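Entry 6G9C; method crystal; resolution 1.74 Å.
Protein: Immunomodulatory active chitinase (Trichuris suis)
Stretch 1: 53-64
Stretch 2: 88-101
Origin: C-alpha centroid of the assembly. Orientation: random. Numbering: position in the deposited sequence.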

ATOM      1  N   ASN A  53      10.079  11.918 -11.337  1.00 37.64           N
ATOM      2  CA  ASN A  53       9.160  10.796 -11.231  1.00 39.80           C
ATOM      3  C   ASN A  53       9.007  10.368  -9.777  1.00 40.32           C
ATOM      4  O   ASN A  53       9.930  10.549  -8.975  1.00 36.43           O
ATOM      5  N   PRO A  54       7.858   9.787  -9.412  1.00 38.30           N
ATOM      6  CA  PRO A  54       7.676   9.316  -8.028  1.00 34.67           C
ATOM      7  C   PRO A  54       8.765   8.365  -7.554  1.00 35.65           C
ATOM      8  O   PRO A  54       9.146   8.412  -6.377  1.00 36.21           O
ATOM      9  N   GLU A  55       9.308   7.526  -8.442  1.00 36.21           N
ATOM     10  CA  GLU A  55      10.355   6.604  -8.027  1.00 41.24           C
ATOM     11  C   GLU A  55      11.667   7.313  -7.732  1.00 42.12           C
ATOM     12  O   GLU A  55      12.604   6.668  -7.249  1.00 44.17           O
ATOM     13  N   HIS A  56      11.767   8.610  -8.031  1.00 34.15           N
ATOM     14  CA  HIS A  56      12.938   9.381  -7.640  1.00 35.89           C
ATOM     15  C   HIS A  56      12.947   9.724  -6.157  1.00 39.38           C
ATOM     16  O   HIS A  56      13.987  10.166  -5.652  1.00 36.50           O
ATOM     17  N   TYR A  57      11.821   9.548  -5.456  1.00 34.94           N
ATOM     18  CA  TYR A  57      11.795   9.760  -4.014  1.00 31.83           C
ATOM     19  C   TYR A  57      12.772   8.798  -3.342  1.00 37.06           C
ATOM     20  O   TYR A  57      13.020   7.693  -3.828  1.00 41.34           O
ATOM     21  N   GLN A  58      13.357   9.235  -2.231  1.00 37.35           N
ATOM     22  CA  GLN A  58      14.351   8.446  -1.514  1.00 41.16           C
ATOM     23  C   GLN A  58      13.817   8.118  -0.127  1.00 37.94           C
ATOM     24  O   GLN A  58      13.413   9.022   0.609  1.00 35.37           O
ATOM     25  N   ALA A  59      13.821   6.827   0.225  1.00 38.64           N
ATOM     26  CA  ALA A  59      13.259   6.380   1.495  1.00 41.87           C
ATOM     27  C   ALA A  59      13.820   7.178   2.668  1.00 45.13           C
ATOM     28  O   ALA A  59      15.023   7.460   2.730  1.00 41.20           O
ATOM     29  N   ASN A  60      12.922   7.565   3.580  1.00 39.36           N
ATOM     30  CA  ASN A  60      13.192   8.246   4.849  1.00 41.19           C
ATOM     31  C   ASN A  60      13.559   9.718   4.701  1.00 36.82           C
ATOM     32  O   ASN A  60      13.923  10.361   5.690  1.00 39.33           O
ATOM     33  N   LEU A  61      13.490  10.271   3.493  1.00 33.34           N
ATOM     34  CA  LEU A  61      13.660  11.708   3.313  1.00 36.35           C
ATOM     35  C   LEU A  61      12.624  12.493   4.117  1.00 38.51           C
ATOM     36  O   LEU A  61      12.960  13.455   4.819  1.00 36.14           O
ATOM     37  N   CYS A  62      11.362  12.079   4.037  1.00 29.50           N
ATOM     38  CA  CYS A  62      10.224  12.790   4.609  1.00 27.95           C
ATOM     39  C   CYS A  62       9.396  11.797   5.408  1.00 34.35           C
ATOM     40  O   CYS A  62       9.398  10.604   5.104  1.00 36.30           O
ATOM     41  N   GLU A  63       8.696  12.276   6.437  1.00 30.16           N
ATOM     42  CA  GLU A  63       7.651  11.419   6.995  1.00 35.06           C
ATOM     43  C   GLU A  63       6.322  11.619   6.286  1.00 33.78           C
ATOM     44  O   GLU A  63       5.522  10.680   6.197  1.00 33.81           O
ATOM     45  N   TYR A  64       6.090  12.815   5.763  1.00 26.80           N
ATOM     46  CA  TYR A  64       4.856  13.169   5.091  1.00 25.45           C
ATOM     47  C   TYR A  64       5.200  13.687   3.704  1.00 32.20           C
ATOM     48  O   TYR A  64       6.035  14.587   3.564  1.00 28.49           O
ATOM     49  N   VAL A  88      -1.493   6.885 -12.709  1.00 44.97           N
ATOM     50  CA  VAL A  88      -0.049   6.656 -12.724  1.00 44.81           C
ATOM     51  C   VAL A  88       0.632   7.246 -11.495  1.00 43.22           C
ATOM     52  O   VAL A  88       1.317   6.536 -10.749  1.00 40.48           O
ATOM     53  N   LEU A  89       0.447   8.546 -11.267  1.00 35.83           N
ATOM     54  CA  LEU A  89       1.280   9.243 -10.294  1.00 34.75           C
ATOM     55  C   LEU A  89       0.859   8.967  -8.853  1.00 34.51           C
ATOM     56  O   LEU A  89       1.728   8.751  -7.999  1.00 34.95           O
ATOM     57  N   TYR A  90      -0.446   9.010  -8.545  1.00 37.16           N
ATOM     58  CA  TYR A  90      -0.888   8.637  -7.200  1.00 35.11           C
ATOM     59  C   TYR A  90      -0.360   7.267  -6.791  1.00 38.79           C
ATOM     60  O   TYR A  90       0.263   7.165  -5.720  1.00 36.17           O
ATOM     61  N   PRO A  91      -0.572   6.190  -7.556  1.00 42.83           N
ATOM     62  CA  PRO A  91      -0.038   4.895  -7.111  1.00 45.41           C
ATOM     63  C   PRO A  91       1.472   4.859  -7.122  1.00 45.93           C
ATOM     64  O   PRO A  91       2.060   4.138  -6.309  1.00 40.74           O
ATOM     65  N   GLY A  92       2.111   5.613  -8.024  1.00 38.36           N
ATOM     66  CA  GLY A  92       3.559   5.695  -8.009  1.00 37.27           C
ATOM     67  C   GLY A  92       4.094   6.265  -6.709  1.00 39.47           C
ATOM     68  O   GLY A  92       5.088   5.774  -6.169  1.00 35.78           O
ATOM     69  N   VAL A  93       3.443   7.312  -6.189  1.00 38.56           N
ATOM     70  CA  VAL A  93       3.853   7.847  -4.895  1.00 33.95           C
ATOM     71  C   VAL A  93       3.537   6.855  -3.783  1.00 36.59           C
ATOM     72  O   VAL A  93       4.381   6.599  -2.915  1.00 36.45           O
ATOM     73  N   MET A  94       2.328   6.267  -3.795  1.00 33.72           N
ATOM     74  CA  MET A  94       1.967   5.290  -2.767  1.00 35.97           C
ATOM     75  C   MET A  94       2.938   4.110  -2.734  1.00 41.50           C
ATOM     76  O   MET A  94       3.162   3.525  -1.668  1.00 38.36           O
ATOM     77  N   LYS A  95       3.498   3.739  -3.892  1.00 38.92           N
ATOM     78  CA  LYS A  95       4.473   2.649  -3.975  1.00 42.27           C
ATOM     79  C   LYS A  95       5.648   2.853  -3.028  1.00 45.86           C
ATOM     80  O   LYS A  95       6.252   1.879  -2.558  1.00 43.51           O
ATOM     81  N   GLN A  96       6.026   4.109  -2.782  1.00 42.29           N
ATOM     82  CA  GLN A  96       7.179   4.399  -1.939  1.00 39.59           C
ATOM     83  C   GLN A  96       6.997   3.911  -0.511  1.00 40.33           C
ATOM     84  O   GLN A  96       7.982   3.802   0.225  1.00 45.76           O
ATOM     85  N   LYS A  97       5.763   3.613  -0.100  1.00 35.30           N
ATOM     86  CA  LYS A  97       5.550   3.038   1.219  1.00 39.94           C
ATOM     87  C   LYS A  97       6.206   1.673   1.366  1.00 40.61           C
ATOM     88  O   LYS A  97       6.419   1.222   2.495  1.00 41.42           O
ATOM     89  N   SER A  98       6.511   1.001   0.250  1.00 44.13           N
ATOM     90  CA  SER A  98       7.151  -0.311   0.307  1.00 53.32           C
ATOM     91  C   SER A  98       8.548  -0.233   0.913  1.00 53.80           C
ATOM     92  O   SER A  98       8.949  -1.114   1.680  1.00 56.00           O
ATOM     93  N   SER A  99       9.309   0.804   0.581  1.00 48.67           N
ATOM     94  CA  SER A  99      10.630   0.966   1.175  1.00 53.49           C
ATOM     95  C   SER A  99      10.622   1.872   2.399  1.00 49.59           C
ATOM     96  O   SER A  99      11.659   2.011   3.052  1.00 47.02           O
ATOM     97  N   GLN A 100       9.477   2.464   2.740  1.00 42.33           N
ATOM     98  CA  GLN A 100       9.362   3.319   3.921  1.00 39.65           C
ATOM     99  C   GLN A 100       7.968   3.142   4.508  1.00 40.71           C
ATOM    100  O   GLN A 100       7.046   3.919   4.218  1.00 38.44           O
ATOM    101  N   PRO A 101       7.781   2.130   5.362  1.00 45.32           N
ATOM    102  CA  PRO A 101       6.424   1.782   5.818  1.00 47.83           C
ATOM    103  C   PRO A 101       5.712   2.890   6.581  1.00 44.45           C
ATOM    104  O   PRO A 101       4.478   2.946   6.540  1.00 43.87           O
TER

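The contact between these stretches has two halves with different rules: an apolar seat around P54, where a short 3-10 segment lies against a helix, and a polar clamp in which one glutamine, Q100, serves the loop that follows.

At the apolar end, P54 points toward the helix and is buried there. P54 CG lies 4.0 Å from L89 CD2 and P54 CB 3.9 Å from V93 CG2, so the pyrrolidine ring rests on two side chains one helical turn apart. L89 leaves its backbone sideways, but its m,t rotamer brings the methyl end nearer; V93, whose CA-to-CB bond runs sideways, has chi1 t. Between them G92 provides the floor, with P54 CB 3.5 Å from G92 C. An ideal CB on that residue would point at the proline and come within 3.2 Å of P54 CG, a tight approach, so the absence of a side chain matches the closeness of the ring. A proline has no backbone NH to satisfy, and P54 O is already taken by Y57 N at 3.0 Å. The segment is held at its start by H56 N, which donates to N53 O at 2.8 Å, and by N53 N, which donates to H56 ND1 at 2.9 Å; H56 itself points away from the helix.

Q96 bridges the two halves. It points toward stretch 1 in an m,m rotamer, which lays its amide beside the 3-10 segment and the tyrosine. Q96 OE1 lies 3.7 Å from E55 CA, while Q96 NE2 sits 3.6 Å from Y57 CD2, at the ring edge and near the ring plane. These are packing contacts; no hydrogen bond from this amide crosses to stretch 1.

Y57, chi1 t, points in and carries its hydroxyl to the clamp. Y57 OH donates to Q100 OE1 at 2.7 Å and accepts from C62 N at 3.0 Å, so the same oxygen is used in both directions and ties the loop to itself as well as to its neighbour. Q100 reaches this site in an extended t,t rotamer, and both ends of its amide are engaged. Q100 OE1 takes a second donor, N60 N, at 2.9 Å; Q100 NE2 donates to C62 O at 2.7 Å and has another partner just outside the stretches.

The backbone groups served this way lie in a loop outside helix and strand. A type II turn runs from Q58 to L61, closed by L61 N to Q58 O at 3.1 Å, and N60, with its positive phi, turns its NH to the glutamine. Around the clamp the packing is lighter: A59 CB lies 3.7 Å from S99 O, and N60 OD1 comes within 3.5 Å of Q100 CG. C62 is covalently bonded elsewhere in the structure.

The rule to read here is economical: shape fit at the helix, then one buried side-chain amide matched to a tyrosine hydroxyl and two loop backbone groups.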

ATOM      1  CB  ASN A  53       9.654   9.594 -12.046  1.00 37.87           C
ATOM      2  CG  ASN A  53       9.868   9.930 -13.501  1.00 44.39           C
ATOM      3  OD1 ASN A  53       9.080  10.669 -14.097  1.00 43.56           O
ATOM      4  ND2 ASN A  53      10.942   9.397 -14.083  1.00 41.65           N
ATOM      5  CB  PRO A  54       6.311   8.612  -8.081  1.00 38.15           C
ATOM      6  CG  PRO A  54       5.577   9.316  -9.177  1.00 39.89           C
ATOM      7  CD  PRO A  54       6.644   9.596 -10.224  1.00 39.80           C
ATOM      8  CB  GLU A  55      10.565   5.527  -9.094  1.00 53.73           C
ATOM      9  CG  GLU A  55      10.886   6.065 -10.480  1.00 63.04           C
ATOM     10  CD  GLU A  55       9.641   6.310 -11.324  1.00 72.96           C
ATOM     11  OE1 GLU A  55       8.531   6.414 -10.749  1.00 58.95           O
ATOM     12  OE2 GLU A  55       9.781   6.389 -12.568  1.00 75.04           O
ATOM     13  CB  HIS A  56      13.033  10.662  -8.480  1.00 33.78           C
ATOM     14  CG  HIS A  56      13.448  10.420  -9.899  1.00 42.24           C
ATOM     15  ND1 HIS A  56      12.877  11.077 -10.969  1.00 43.09           N
ATOM     16  CD2 HIS A  56      14.378   9.583 -10.425  1.00 47.14           C
ATOM     17  CE1 HIS A  56      13.442  10.663 -12.090  1.00 47.91           C
ATOM     18  NE2 HIS A  56      14.351   9.751 -11.789  1.00 46.13           N
ATOM     19  CB  TYR A  57      10.375   9.555  -3.452  1.00 31.76           C
ATOM     20  CG  TYR A  57      10.316   9.665  -1.939  1.00 29.32           C
ATOM     21  CD1 TYR A  57      10.356  10.911  -1.317  1.00 28.43           C
ATOM     22  CD2 TYR A  57      10.275   8.522  -1.134  1.00 35.48           C
ATOM     23  CE1 TYR A  57      10.331  11.026   0.061  1.00 33.27           C
ATOM     24  CE2 TYR A  57      10.240   8.630   0.257  1.00 34.82           C
ATOM     25  CZ  TYR A  57      10.288   9.878   0.840  1.00 30.63           C
ATOM     26  OH  TYR A  57      10.273  10.004   2.213  1.00 35.12           O
ATOM     27  CB  GLN A  58      15.679   9.206  -1.419  1.00 36.68           C
ATOM     28  CG  GLN A  58      16.736   8.554  -0.533  1.00 41.95           C
ATOM     29  CD  GLN A  58      18.093   9.239  -0.690  1.00 47.61           C
ATOM     30  OE1 GLN A  58      18.723   9.165  -1.746  1.00 47.30           O
ATOM     31  NE2 GLN A  58      18.519   9.945   0.349  1.00 43.27           N
ATOM     32  CB  ALA A  59      13.535   4.886   1.695  1.00 42.39           C
ATOM     33  CB  ASN A  60      14.277   7.518   5.648  1.00 46.22           C
ATOM     34  CG  ASN A  60      13.834   6.144   6.075  1.00 56.15           C
ATOM     35  OD1 ASN A  60      12.737   5.980   6.602  1.00 61.17           O
ATOM     36  ND2 ASN A  60      14.667   5.142   5.826  1.00 62.65           N
ATOM     37  CB  LEU A  61      13.528  12.021   1.829  1.00 41.15           C
ATOM     38  CG  LEU A  61      14.336  13.066   1.103  1.00 46.96           C
ATOM     39  CD1 LEU A  61      15.807  12.882   1.372  1.00 39.96           C
ATOM     40  CD2 LEU A  61      14.008  12.926  -0.375  1.00 44.79           C
ATOM     41  CB  CYS A  62       9.329  13.410   3.523  1.00 27.72           C
ATOM     42  SG  CYS A  62      10.325  14.312   2.351  1.00 50.23           S
ATOM     43  CB  GLU A  63       7.461  11.647   8.495  1.00 38.28           C
ATOM     44  CG  GLU A  63       6.728  10.482   9.146  1.00 58.59           C
ATOM     45  CD  GLU A  63       6.385  10.717  10.598  1.00 69.58           C
ATOM     46  OE1 GLU A  63       6.851  11.723  11.177  1.00 75.57           O
ATOM     47  OE2 GLU A  63       5.642   9.884  11.159  1.00 68.00           O
ATOM     48  CB  TYR A  64       4.094  14.250   5.869  1.00 26.44           C
ATOM     49  CG  TYR A  64       3.842  13.929   7.326  1.00 34.93           C
ATOM     50  CD1 TYR A  64       4.784  14.237   8.299  1.00 38.41           C
ATOM     51  CD2 TYR A  64       2.650  13.336   7.728  1.00 32.11           C
ATOM     52  CE1 TYR A  64       4.550  13.947   9.640  1.00 40.26           C
ATOM     53  CE2 TYR A  64       2.402  13.045   9.070  1.00 35.04           C
ATOM     54  CZ  TYR A  64       3.352  13.358  10.014  1.00 42.34           C
ATOM     55  OH  TYR A  64       3.114  13.073  11.337  1.00 45.06           O
ATOM     56  CB  VAL A  88       0.580   7.225 -14.012  1.00 45.61           C
ATOM     57  CG1 VAL A  88       2.079   7.013 -14.009  1.00 40.70           C
ATOM     58  CG2 VAL A  88      -0.032   6.570 -15.248  1.00 53.70           C
ATOM     59  CB  LEU A  89       1.275  10.748 -10.580  1.00 33.14           C
ATOM     60  CG  LEU A  89       1.854  11.168 -11.931  1.00 38.80           C
ATOM     61  CD1 LEU A  89       1.861  12.694 -12.012  1.00 39.59           C
ATOM     62  CD2 LEU A  89       3.278  10.594 -12.140  1.00 35.29           C
ATOM     63  CB  TYR A  90      -2.423   8.615  -7.064  1.00 32.18           C
ATOM     64  CG  TYR A  90      -3.171   9.933  -7.147  1.00 31.54           C
ATOM     65  CD1 TYR A  90      -2.511  11.163  -7.160  1.00 32.08           C
ATOM     66  CD2 TYR A  90      -4.565   9.933  -7.214  1.00 33.39           C
ATOM     67  CE1 TYR A  90      -3.237  12.359  -7.239  1.00 32.53           C
ATOM     68  CE2 TYR A  90      -5.279  11.102  -7.296  1.00 30.79           C
ATOM     69  CZ  TYR A  90      -4.621  12.312  -7.303  1.00 31.86           C
ATOM     70  OH  TYR A  90      -5.381  13.465  -7.389  1.00 35.53           O
ATOM     71  CB  PRO A  91      -0.631   3.896  -8.113  1.00 44.22           C
ATOM     72  CG  PRO A  91      -0.906   4.691  -9.310  1.00 50.86           C
ATOM     73  CD  PRO A  91      -1.307   6.052  -8.828  1.00 50.92           C
ATOM     74  CB  VAL A  93       3.211   9.223  -4.631  1.00 32.67           C
ATOM     75  CG1 VAL A  93       3.532   9.688  -3.202  1.00 31.76           C
ATOM     76  CG2 VAL A  93       3.713  10.259  -5.635  1.00 30.77           C
ATOM     77  CB  MET A  94       0.540   4.770  -2.988  1.00 34.86           C
ATOM     78  CG  MET A  94      -0.533   5.826  -2.942  1.00 36.39           C
ATOM     79  SD  MET A  94      -0.370   6.941  -1.538  1.00 39.37           S
ATOM     80  CE  MET A  94      -1.733   8.055  -1.901  1.00 36.27           C
ATOM     81  CB  LYS A  95       5.026   2.543  -5.400  1.00 49.39           C
ATOM     82  CG  LYS A  95       4.209   1.780  -6.420  1.00 58.71           C
ATOM     83  CD  LYS A  95       5.068   1.575  -7.677  1.00 65.27           C
ATOM     84  CE  LYS A  95       4.326   0.870  -8.802  1.00 73.54           C
ATOM     85  NZ  LYS A  95       5.276   0.371  -9.850  1.00 73.05           N
ATOM     86  CB  GLN A  96       7.452   5.902  -1.948  1.00 37.03           C
ATOM     87  CG  GLN A  96       7.749   6.410  -3.336  1.00 35.81           C
ATOM     88  CD  GLN A  96       8.867   5.644  -3.975  1.00 48.17           C
ATOM     89  OE1 GLN A  96       8.705   5.070  -5.057  1.00 55.36           O
ATOM     90  NE2 GLN A  96      10.016   5.607  -3.301  1.00 41.02           N
ATOM     91  CB  LYS A  97       4.053   2.922   1.506  1.00 40.55           C
ATOM     92  CG  LYS A  97       3.336   4.263   1.549  1.00 34.78           C
ATOM     93  CD  LYS A  97       1.875   4.082   1.984  1.00 38.52           C
ATOM     94  CE  LYS A  97       1.183   5.421   2.176  1.00 33.19           C
ATOM     95  NZ  LYS A  97      -0.241   5.229   2.683  1.00 31.98           N
ATOM     96  CB  SER A  98       7.215  -0.916  -1.093  1.00 58.49           C
ATOM     97  OG  SER A  98       5.904  -1.105  -1.594  1.00 62.93           O
ATOM     98  CB  SER A  99      11.620   1.493   0.132  1.00 58.00           C
ATOM     99  OG  SER A  99      10.987   2.375  -0.776  1.00 66.67           O
ATOM    100  CB  GLN A 100       9.630   4.785   3.582  1.00 36.75           C
ATOM    101  CG  GLN A 100       9.785   5.686   4.804  1.00 37.33           C
ATOM    102  CD  GLN A 100       9.633   7.151   4.474  1.00 36.01           C
ATOM    103  OE1 GLN A 100      10.050   7.601   3.410  1.00 35.63           O
ATOM    104  NE2 GLN A 100       9.016   7.907   5.381  1.00 33.82           N
ATOM    105  CB  PRO A 101       6.659   0.545   6.704  1.00 45.76           C
ATOM    106  CG  PRO A 101       7.990   0.009   6.277  1.00 48.46           C
ATOM    107  CD  PRO A 101       8.802   1.180   5.847  1.00 51.22           C
TER